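Local atomic coordinates of chitinase (Jonesia denitrificans, PDB entry 5VG0), a protein that probably degrades chitin, its copper-dependent lytic polysaccharide monooxygenase domain, the part in this chain, being one piece of a longer multidomain enzyme. Residues T40-G44 with F133-M137; H78-E84 with A122-N128. All coordinates share one frame; numbering follows the deposited sequence. Where two conformers were deposited one is given.

Interactions 1 and 2 lie on neighbouring antiparallel strands of one mixed sheet, their centres about 13 Å apart. Along the chain the order is 40-44, 78-84, 122-128, 133-137, and interaction 2 is therefore nested inside the loop that interaction 1 closes. Strands 118-126 and 131-141 follow each other directly and join the two contacts through their backbones, Phe133 N lying 2.9 Å from Trp124 O, and through the packing of Tyr134 on Arg123. Interaction 1 pins a long loop onto strand 131-141; interaction 2 pairs strand 80-87 with 118-126 and carries His78 to the copper. The strands of both contacts belong to the immunoglobulin-like beta-sandwich of the monooxygenase.

Interaction 1 (T40-G44 with F133-M137); sequences TTCSG and FYNCM
Cys42 and Cys136 are joined by a disulfide, the covalent centre of a contact in which a loop lies on a strand. The SG atoms are 2.0 Å apart and the bridge torsion is -86°, close to the 90° magnitude that an unstrained disulfide prefers. Both cysteines hold SG anti to their own carbonyl carbon, beside the backbone N, and the two sulfurs meet between the backbones. Two residues earlier on strand 131-141, the Tyr134 ring forms the second point of attachment. Gly44 lies with CA over the centre of one ring face, 3.6 Å from the ring centroid and 11° off the ring normal, a CH-pi contact. A CB on Gly44 would clash with Tyr134 CD1, and the positive phi of Gly44 also suits a residue without one. The type I turn from Thr41 to Gly44 sets this approach, closed by the bond from Gly44 N to Thr41 O at 3.1 Å; Thr41 O also lies obliquely 3.5 Å from Tyr134 CD2.

Between the two anchors a water bridges the backbones, giving a hydrogen bond to Cys42 O and accepting one from Cys136 N, each 2.9 Å long. In the next shell, the Tyr134 hydroxyl is hydrogen-bonded to Pro36 O and Ala39 N, which fixes the far end of the ring, while Ser43 OG bonds to Asp53 and to Gly45 N. The disulfide thus ties the loop between strands 34-36 and 62-64 to strand 131-141 of the beta-sandwich, which also carries Phe133 of the peroxide pocket. Held without a direct hydrogen bond between the two segments, the loop has a fastening that is locked by oxidation at one end and shaped by close packing at the other.

Interaction 2 (H78-E84 with A122-N128); sequences HNTSTWE and ARWNVSN. With CU (copper (II) ion), chain C; PER (peroxide ion), chain D.
Trp83 and Trp124 reach one another from different first torsions: CG of Trp83 is anti to the carbonyl carbon (chi1 -51°), CG of Trp124 anti to the backbone N (chi1 170°). The side chains run alongside each other and their indoles form an offset stack, the six-membered ring of Trp83 against the five-membered ring of Trp124, with centroids 3.8 Å apart and planes 13° from parallel. Thr80 OG1 takes the indole N-H of Trp124 in the ring plane at 2.8 Å, while giving its own proton to His78 O. An alanine in place of Trp124 is likely to open a gap over the Trp83 face and leave Thr80 OG1 without its donor.

On the other sheet face, in a salt bridge, NE and NH2 of Arg123 both donate to the single oxygen OE1 of Glu84, which lies in the guanidinium plane, NH2 at 2.8 Å. Asn125 ND2 meets that same oxygen from above the carboxylate plane at 2.9 Å, and also bonds to Thr82 OG1. Three donors thus converge on OE1, probably stabilising its negative charge. Between Thr80 and Trp83 the register slips by one residue, a beta bulge. Beyond it, Ser127 N donates to Asn79 O at 2.9 Å. His78 NE2 binds copper at 2.0 Å, and with His1 completes the histidine brace characteristic of lytic polysaccharide monooxygenases, here with peroxide bound to the metal.

Interaction 1 (T40-G44 with F133-M137)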
ATOM      1  N   THR A  40      -5.792  -0.183 -10.122  1.00 12.18           N
ATOM      2  CA  THR A  40      -6.072   0.761  -9.041  1.00 13.54           C
ATOM      3  C   THR A  40      -6.864   0.111  -7.919  1.00 13.37           C
ATOM      4  O   THR A  40      -7.584   0.793  -7.201  1.00 16.65           O
ATOM      5  CB  THR A  40      -6.758   2.027  -9.550  1.00 19.04           C
ATOM      6  OG1 THR A  40      -7.916   1.656 -10.296  1.00 21.17           O
ATOM      7  CG2 THR A  40      -5.822   2.826 -10.464  1.00 21.46           C
ATOM      8  N   THR A  41      -6.729  -1.194  -7.746  1.00 12.12           N
ATOM      9  CA  THR A  41      -7.382  -1.921  -6.672  1.00 11.31           C
ATOM     10  C   THR A  41      -6.359  -2.318  -5.613  1.00  9.85           C
ATOM     11  O   THR A  41      -5.154  -2.383  -5.870  1.00 11.17           O
ATOM     12  CB  THR A  41      -8.066  -3.173  -7.218  1.00 13.18           C
ATOM     13  OG1 THR A  41      -7.090  -3.949  -7.907  1.00 15.29           O
ATOM     14  CG2 THR A  41      -9.212  -2.789  -8.143  1.00 16.16           C
ATOM     15  N   CYS A  42      -6.876  -2.641  -4.428  1.00  9.54           N
ATOM     16  CA  CYS A  42      -6.031  -2.940  -3.281  1.00  9.17           C
ATOM     17  C   CYS A  42      -5.280  -4.254  -3.424  1.00  9.70           C
ATOM     18  O   CYS A  42      -4.205  -4.406  -2.836  1.00 11.21           O
ATOM     19  CB  CYS A  42      -6.894  -2.969  -2.020  1.00  9.73           C
ATOM     20  SG  CYS A  42      -7.680  -1.402  -1.638  1.00 11.01           S
ATOM     21  N   SER A  43      -5.811  -5.213  -4.181  1.00  9.68           N
ATOM     22  CA  SER A  43      -5.117  -6.466  -4.457  1.00 10.66           C
ATOM     23  C   SER A  43      -4.332  -6.427  -5.755  1.00 10.82           C
ATOM     24  O   SER A  43      -3.651  -7.408  -6.084  1.00 11.91           O
ATOM     25  CB  SER A  43      -6.121  -7.600  -4.577  1.00 13.04           C
ATOM     26  OG  SER A  43      -6.897  -7.420  -5.749  1.00 13.81           O
ATOM     27  N   GLY A  44      -4.462  -5.352  -6.532  1.00 10.61           N
ATOM     28  CA  GLY A  44      -3.922  -5.301  -7.868  1.00 11.49           C
ATOM     29  C   GLY A  44      -4.570  -6.263  -8.836  1.00 12.73           C
ATOM     30  O   GLY A  44      -4.104  -6.378  -9.975  1.00 15.31           O
ATOM     31  N   PHE A 133       3.510  -3.556  -6.803  1.00  7.49           N
ATOM     32  CA  PHE A 133       3.002  -3.986  -5.515  1.00  7.28           C
ATOM     33  C   PHE A 133       1.953  -2.993  -5.044  1.00  7.68           C
ATOM     34  O   PHE A 133       2.108  -1.785  -5.202  1.00 10.10           O
ATOM     35  CB  PHE A 133       4.134  -4.130  -4.485  1.00  8.17           C
ATOM     36  CG  PHE A 133       5.045  -5.259  -4.808  1.00  8.88           C
ATOM     37  CD1 PHE A 133       6.023  -5.132  -5.774  1.00 10.36           C
ATOM     38  CD2 PHE A 133       4.882  -6.487  -4.191  1.00 10.49           C
ATOM     39  CE1 PHE A 133       6.813  -6.208  -6.120  1.00 12.32           C
ATOM     40  CE2 PHE A 133       5.674  -7.550  -4.537  1.00 12.03           C
ATOM     41  CZ  PHE A 133       6.631  -7.414  -5.516  1.00 12.60           C
ATOM     42  N   TYR A 134       0.880  -3.510  -4.456  1.00  7.05           N
ATOM     43  CA  TYR A 134      -0.337  -2.752  -4.199  1.00  7.03           C
ATOM     44  C   TYR A 134      -0.643  -2.761  -2.707  1.00  6.79           C
ATOM     45  O   TYR A 134      -0.804  -3.824  -2.113  1.00  8.22           O
ATOM     46  CB  TYR A 134      -1.491  -3.362  -4.986  1.00  7.90           C
ATOM     47  CG  TYR A 134      -1.342  -3.190  -6.483  1.00  7.80           C
ATOM     48  CD1 TYR A 134      -0.576  -4.071  -7.248  1.00  8.48           C
ATOM     49  CD2 TYR A 134      -1.940  -2.118  -7.133  1.00  8.65           C
ATOM     50  CE1 TYR A 134      -0.429  -3.880  -8.622  1.00  8.36           C
ATOM     51  CE2 TYR A 134      -1.803  -1.939  -8.494  1.00  9.15           C
ATOM     52  CZ  TYR A 134      -1.046  -2.812  -9.233  1.00  8.70           C
ATOM     53  OH  TYR A 134      -0.943  -2.578 -10.587  1.00 10.05           O
ATOM     54  N   ASN A 135      -0.776  -1.571  -2.121  1.00  6.97           N
ATOM     55  CA  ASN A 135      -1.033  -1.419  -0.693  1.00  7.15           C
ATOM     56  C   ASN A 135      -2.105  -0.365  -0.458  1.00  7.46           C
ATOM     57  O   ASN A 135      -1.879   0.814  -0.754  1.00  9.08           O
ATOM     58  CB  ASN A 135       0.217  -0.962   0.072  1.00  9.16           C
ATOM     59  CG  ASN A 135       1.234  -2.085   0.327  1.00 10.78           C
ATOM     60  OD1 ASN A 135       1.414  -2.491   1.458  1.00 12.18           O
ATOM     61  ND2 ASN A 135       1.862  -2.586  -0.713  1.00 13.26           N
ATOM     62  N   CYS A 136      -3.236  -0.761   0.115  1.00  6.93           N
ATOM     63  CA  CYS A 136      -4.259   0.185   0.543  1.00  6.96           C
ATOM     64  C   CYS A 136      -4.150   0.479   2.028  1.00  6.74           C
ATOM     65  O   CYS A 136      -3.970  -0.433   2.834  1.00  7.85           O
ATOM     66  CB  CYS A 136      -5.642  -0.380   0.265  1.00  8.32           C
ATOM     67  SG  CYS A 136      -6.103  -0.153  -1.437  1.00  9.50           S
ATOM     68  N   MET A 137      -4.349   1.743   2.378  1.00  6.89           N
ATOM     69  CA  MET A 137      -4.355   2.217   3.757  0.77  7.17           C
ATOM     70  C   MET A 137      -5.657   2.974   3.980  1.00  8.00           C
ATOM     71  O   MET A 137      -5.937   3.955   3.286  1.00  9.67           O
ATOM     72  CB  MET A 137      -3.187   3.169   4.041  0.77  7.90           C
ATOM     73  CG  MET A 137      -1.802   2.549   4.147  0.77  8.86           C
ATOM     74  SD  MET A 137      -1.126   1.735   2.684  0.77  8.76           S
ATOM     75  CE  MET A 137      -1.020   3.128   1.578  0.77 10.84           C
TER
HETATM   76  O   HOH W   1      -3.905  -3.530  -0.079  1.00  9.65           O

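Interaction 2 (H78-E84 with A122-N128)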
ATOM      1  N   HIS A  78      13.681  -4.184  -5.055  1.00 11.98           N
ATOM      2  CA  HIS A  78      13.853  -4.188  -6.503  1.00 11.69           C
ATOM      3  C   HIS A  78      14.136  -2.797  -7.031  1.00 11.05           C
ATOM      4  O   HIS A  78      13.637  -1.796  -6.520  1.00 11.65           O
ATOM      5  CB  HIS A  78      12.576  -4.676  -7.153  1.00 12.94           C
ATOM      6  CG  HIS A  78      12.134  -5.986  -6.626  1.00 12.78           C
ATOM      7  ND1 HIS A  78      12.938  -7.106  -6.644  1.00 14.82           N
ATOM      8  CD2 HIS A  78      10.990  -6.346  -6.012  1.00 13.02           C
ATOM      9  CE1 HIS A  78      12.292  -8.108  -6.085  1.00 15.23           C
ATOM     10  NE2 HIS A  78      11.112  -7.670  -5.702  1.00 14.18           N
ATOM     11  N   ASN A  79      14.894  -2.740  -8.121  1.00 11.19           N
ATOM     12  CA  ASN A  79      15.035  -1.486  -8.838  1.00 12.03           C
ATOM     13  C   ASN A  79      13.653  -0.957  -9.187  1.00 10.18           C
ATOM     14  O   ASN A  79      12.771  -1.714  -9.599  1.00 10.68           O
ATOM     15  CB  ASN A  79      15.879  -1.680 -10.094  1.00 14.50           C
ATOM     16  CG  ASN A  79      17.323  -1.962  -9.760  1.00 17.83           C
ATOM     17  OD1 ASN A  79      17.651  -3.062  -9.328  1.00 22.27           O
ATOM     18  ND2 ASN A  79      18.181  -0.968  -9.912  1.00 20.17           N
ATOM     19  N   THR A  80      13.471   0.340  -8.987  1.00  9.43           N
ATOM     20  CA  THR A  80      12.151   0.949  -8.955  1.00  9.01           C
ATOM     21  C   THR A  80      12.083   2.105  -9.934  1.00  9.23           C
ATOM     22  O   THR A  80      13.016   2.903 -10.045  1.00 10.29           O
ATOM     23  CB  THR A  80      11.896   1.472  -7.540  1.00  9.38           C
ATOM     24  OG1 THR A  80      11.887   0.379  -6.627  1.00 10.19           O
ATOM     25  CG2 THR A  80      10.592   2.204  -7.423  1.00  9.78           C
ATOM     26  N   SER A  81      10.944   2.213 -10.617  1.00  8.66           N
ATOM     27  CA  SER A  81      10.664   3.397 -11.418  1.00  8.95           C
ATOM     28  C   SER A  81      10.031   4.448 -10.521  1.00  8.85           C
ATOM     29  O   SER A  81      10.719   5.357 -10.058  1.00 11.69           O
ATOM     30  CB  SER A  81       9.810   3.049 -12.631  1.00  9.13           C
ATOM     31  OG  SER A  81       8.656   2.362 -12.223  1.00 10.83           O
ATOM     32  N   THR A  82       8.747   4.324 -10.224  1.00  9.40           N
ATOM     33  CA  THR A  82       8.042   5.279  -9.382  1.00  8.52           C
ATOM     34  C   THR A  82       7.274   4.587  -8.266  1.00  8.23           C
ATOM     35  O   THR A  82       6.880   3.427  -8.364  1.00  9.81           O
ATOM     36  CB  THR A  82       7.057   6.129 -10.187  1.00  9.95           C
ATOM     37  OG1 THR A  82       6.144   5.278 -10.864  1.00 11.60           O
ATOM     38  CG2 THR A  82       7.761   7.040 -11.166  1.00 11.61           C
ATOM     39  N   TRP A  83       7.046   5.380  -7.232  1.00  7.72           N
ATOM     40  CA  TRP A  83       6.081   5.111  -6.177  1.00  7.90           C
ATOM     41  C   TRP A  83       4.926   6.073  -6.421  1.00  8.14           C
ATOM     42  O   TRP A  83       5.123   7.288  -6.432  1.00 10.00           O
ATOM     43  CB  TRP A  83       6.700   5.387  -4.806  1.00  9.00           C
ATOM     44  CG  TRP A  83       8.022   4.729  -4.564  1.00  8.44           C
ATOM     45  CD1 TRP A  83       9.247   5.202  -4.913  1.00  9.60           C
ATOM     46  CD2 TRP A  83       8.233   3.484  -3.913  1.00  8.55           C
ATOM     47  NE1 TRP A  83      10.212   4.329  -4.520  1.00 10.68           N
ATOM     48  CE2 TRP A  83       9.620   3.258  -3.899  1.00  9.65           C
ATOM     49  CE3 TRP A  83       7.384   2.536  -3.330  1.00  9.61           C
ATOM     50  CZ2 TRP A  83      10.173   2.118  -3.344  1.00 11.30           C
ATOM     51  CZ3 TRP A  83       7.939   1.414  -2.769  1.00 11.55           C
ATOM     52  CH2 TRP A  83       9.314   1.208  -2.786  1.00 11.64           C
ATOM     53  N   GLU A  84       3.734   5.547  -6.632  1.00  7.66           N
ATOM     54  CA  GLU A  84       2.561   6.356  -6.914  1.00  7.81           C
ATOM     55  C   GLU A  84       1.574   6.218  -5.769  1.00  7.81           C
ATOM     56  O   GLU A  84       1.282   5.113  -5.327  1.00 10.50           O
ATOM     57  CB  GLU A  84       1.889   5.914  -8.213  1.00  8.89           C
ATOM     58  CG  GLU A  84       2.742   6.158  -9.447  1.00 10.37           C
ATOM     59  CD  GLU A  84       2.108   5.591 -10.686  1.00 11.68           C
ATOM     60  OE1 GLU A  84       1.896   4.372 -10.732  1.00 12.23           O
ATOM     61  OE2 GLU A  84       1.804   6.388 -11.599  1.00 15.68           O
ATOM     62  N   ALA A 122      -1.082   2.852  -2.465  1.00  7.55           N
ATOM     63  CA  ALA A 122       0.319   2.987  -2.817  1.00  8.11           C
ATOM     64  C   ALA A 122       0.642   1.908  -3.829  1.00  7.75           C
ATOM     65  O   ALA A 122       0.429   0.730  -3.569  1.00 10.27           O
ATOM     66  CB  ALA A 122       1.197   2.864  -1.581  1.00  9.68           C
ATOM     67  N   ARG A 123       1.160   2.324  -4.977  1.00  7.48           N
ATOM     68  CA  ARG A 123       1.531   1.434  -6.065  1.00  8.09           C
ATOM     69  C   ARG A 123       3.031   1.575  -6.283  1.00  7.97           C
ATOM     70  O   ARG A 123       3.508   2.650  -6.648  1.00  9.33           O
ATOM     71  CB  ARG A 123       0.731   1.805  -7.307  1.00  9.80           C
ATOM     72  CG  ARG A 123       0.858   0.862  -8.445  1.00 11.06           C
ATOM     73  CD  ARG A 123      -0.275   1.107  -9.450  1.00 11.37           C
ATOM     74  NE  ARG A 123      -0.024   2.274 -10.276  1.00 10.63           N
ATOM     75  CZ  ARG A 123      -0.788   2.649 -11.294  1.00 10.38           C
ATOM     76  NH1 ARG A 123      -1.908   2.001 -11.578  1.00 11.82           N
ATOM     77  NH2 ARG A 123      -0.433   3.683 -12.037  1.00 10.80           N
ATOM     78  N   TRP A 124       3.752   0.499  -6.041  1.00  7.28           N
ATOM     79  CA  TRP A 124       5.207   0.452  -6.187  1.00  7.54           C
ATOM     80  C   TRP A 124       5.519  -0.214  -7.520  1.00  7.16           C
ATOM     81  O   TRP A 124       5.290  -1.414  -7.685  1.00  8.80           O
ATOM     82  CB  TRP A 124       5.799  -0.358  -5.032  1.00  7.84           C
ATOM     83  CG  TRP A 124       7.251  -0.687  -5.163  1.00  7.94           C
ATOM     84  CD1 TRP A 124       8.185  -0.052  -5.912  1.00  9.25           C
ATOM     85  CD2 TRP A 124       7.930  -1.751  -4.489  1.00  8.92           C
ATOM     86  NE1 TRP A 124       9.401  -0.662  -5.760  1.00 10.16           N
ATOM     87  CE2 TRP A 124       9.273  -1.707  -4.886  1.00  9.75           C
ATOM     88  CE3 TRP A 124       7.534  -2.731  -3.587  1.00  9.31           C
ATOM     89  CZ2 TRP A 124      10.226  -2.608  -4.412  1.00 11.02           C
ATOM     90  CZ3 TRP A 124       8.483  -3.624  -3.119  1.00 11.25           C
ATOM     91  CH2 TRP A 124       9.808  -3.558  -3.533  1.00 11.51           C
ATOM     92  N   ASN A 125       6.032   0.557  -8.475  1.00  7.70           N
ATOM     93  CA  ASN A 125       6.318   0.053  -9.812  1.00  8.34           C
ATOM     94  C   ASN A 125       7.766  -0.415  -9.912  1.00  8.33           C
ATOM     95  O   ASN A 125       8.703   0.345  -9.653  1.00  9.68           O
ATOM     96  CB  ASN A 125       6.046   1.148 -10.835  1.00  8.80           C
ATOM     97  CG  ASN A 125       4.604   1.546 -10.874  1.00  9.01           C
ATOM     98  OD1 ASN A 125       3.727   0.725 -11.112  1.00 10.40           O
ATOM     99  ND2 ASN A 125       4.345   2.795 -10.623  1.00 10.68           N
ATOM    100  N   VAL A 126       7.951  -1.656 -10.306  1.00  8.80           N
ATOM    101  CA  VAL A 126       9.274  -2.247 -10.446  1.00  9.31           C
ATOM    102  C   VAL A 126       9.802  -1.929 -11.845  1.00 10.07           C
ATOM    103  O   VAL A 126       9.088  -2.075 -12.835  1.00 11.49           O
ATOM    104  CB  VAL A 126       9.189  -3.762 -10.196  1.00 11.34           C
ATOM    105  CG1 VAL A 126      10.527  -4.438 -10.453  1.00 12.28           C
ATOM    106  CG2 VAL A 126       8.699  -4.012  -8.754  1.00 13.56           C
ATOM    107  N   SER A 127      11.055  -1.486 -11.944  1.00  9.82           N
ATOM    108  CA  SER A 127      11.541  -0.927 -13.203  1.00 10.46           C
ATOM    109  C   SER A 127      11.915  -1.969 -14.239  1.00 10.73           C
ATOM    110  O   SER A 127      11.970  -1.637 -15.425  1.00 14.13           O
ATOM    111  CB  SER A 127      12.719  -0.001 -12.960  1.00 13.70           C
ATOM    112  OG  SER A 127      13.795  -0.716 -12.451  1.00 16.60           O
ATOM    113  N   ASN A 128      12.170  -3.209 -13.828  1.00 11.07           N
ATOM    114  CA  ASN A 128      12.669  -4.245 -14.727  1.00 12.73           C
ATOM    115  C   ASN A 128      11.747  -5.454 -14.831  1.00 12.14           C
ATOM    116  O   ASN A 128      12.156  -6.489 -15.378  1.00 14.58           O
ATOM    117  CB  ASN A 128      14.074  -4.702 -14.303  1.00 16.82           C
ATOM    118  CG  ASN A 128      14.174  -5.031 -12.800  1.00 22.58           C
ATOM    119  OD1 ASN A 128      13.171  -5.275 -12.128  1.00 24.57           O
ATOM    120  ND2 ASN A 128      15.406  -5.037 -12.275  1.00 27.43           N
TER
HETATM  121 CU    CU C 201       9.728  -8.818  -4.817  0.84 11.40          CU
HETATM  122  O1  PER D 202       9.076  -9.411  -6.769  0.83 48.65           O
HETATM  123  O2  PER D 202      10.041 -10.214  -5.976  0.83 48.62           O
HETATM  124  O   HOH W   2      15.631  -5.471  -9.162  1.00 29.73           O
HETATM  125  O   HOH W   3      11.207 -10.769  -4.636  1.00 29.31           O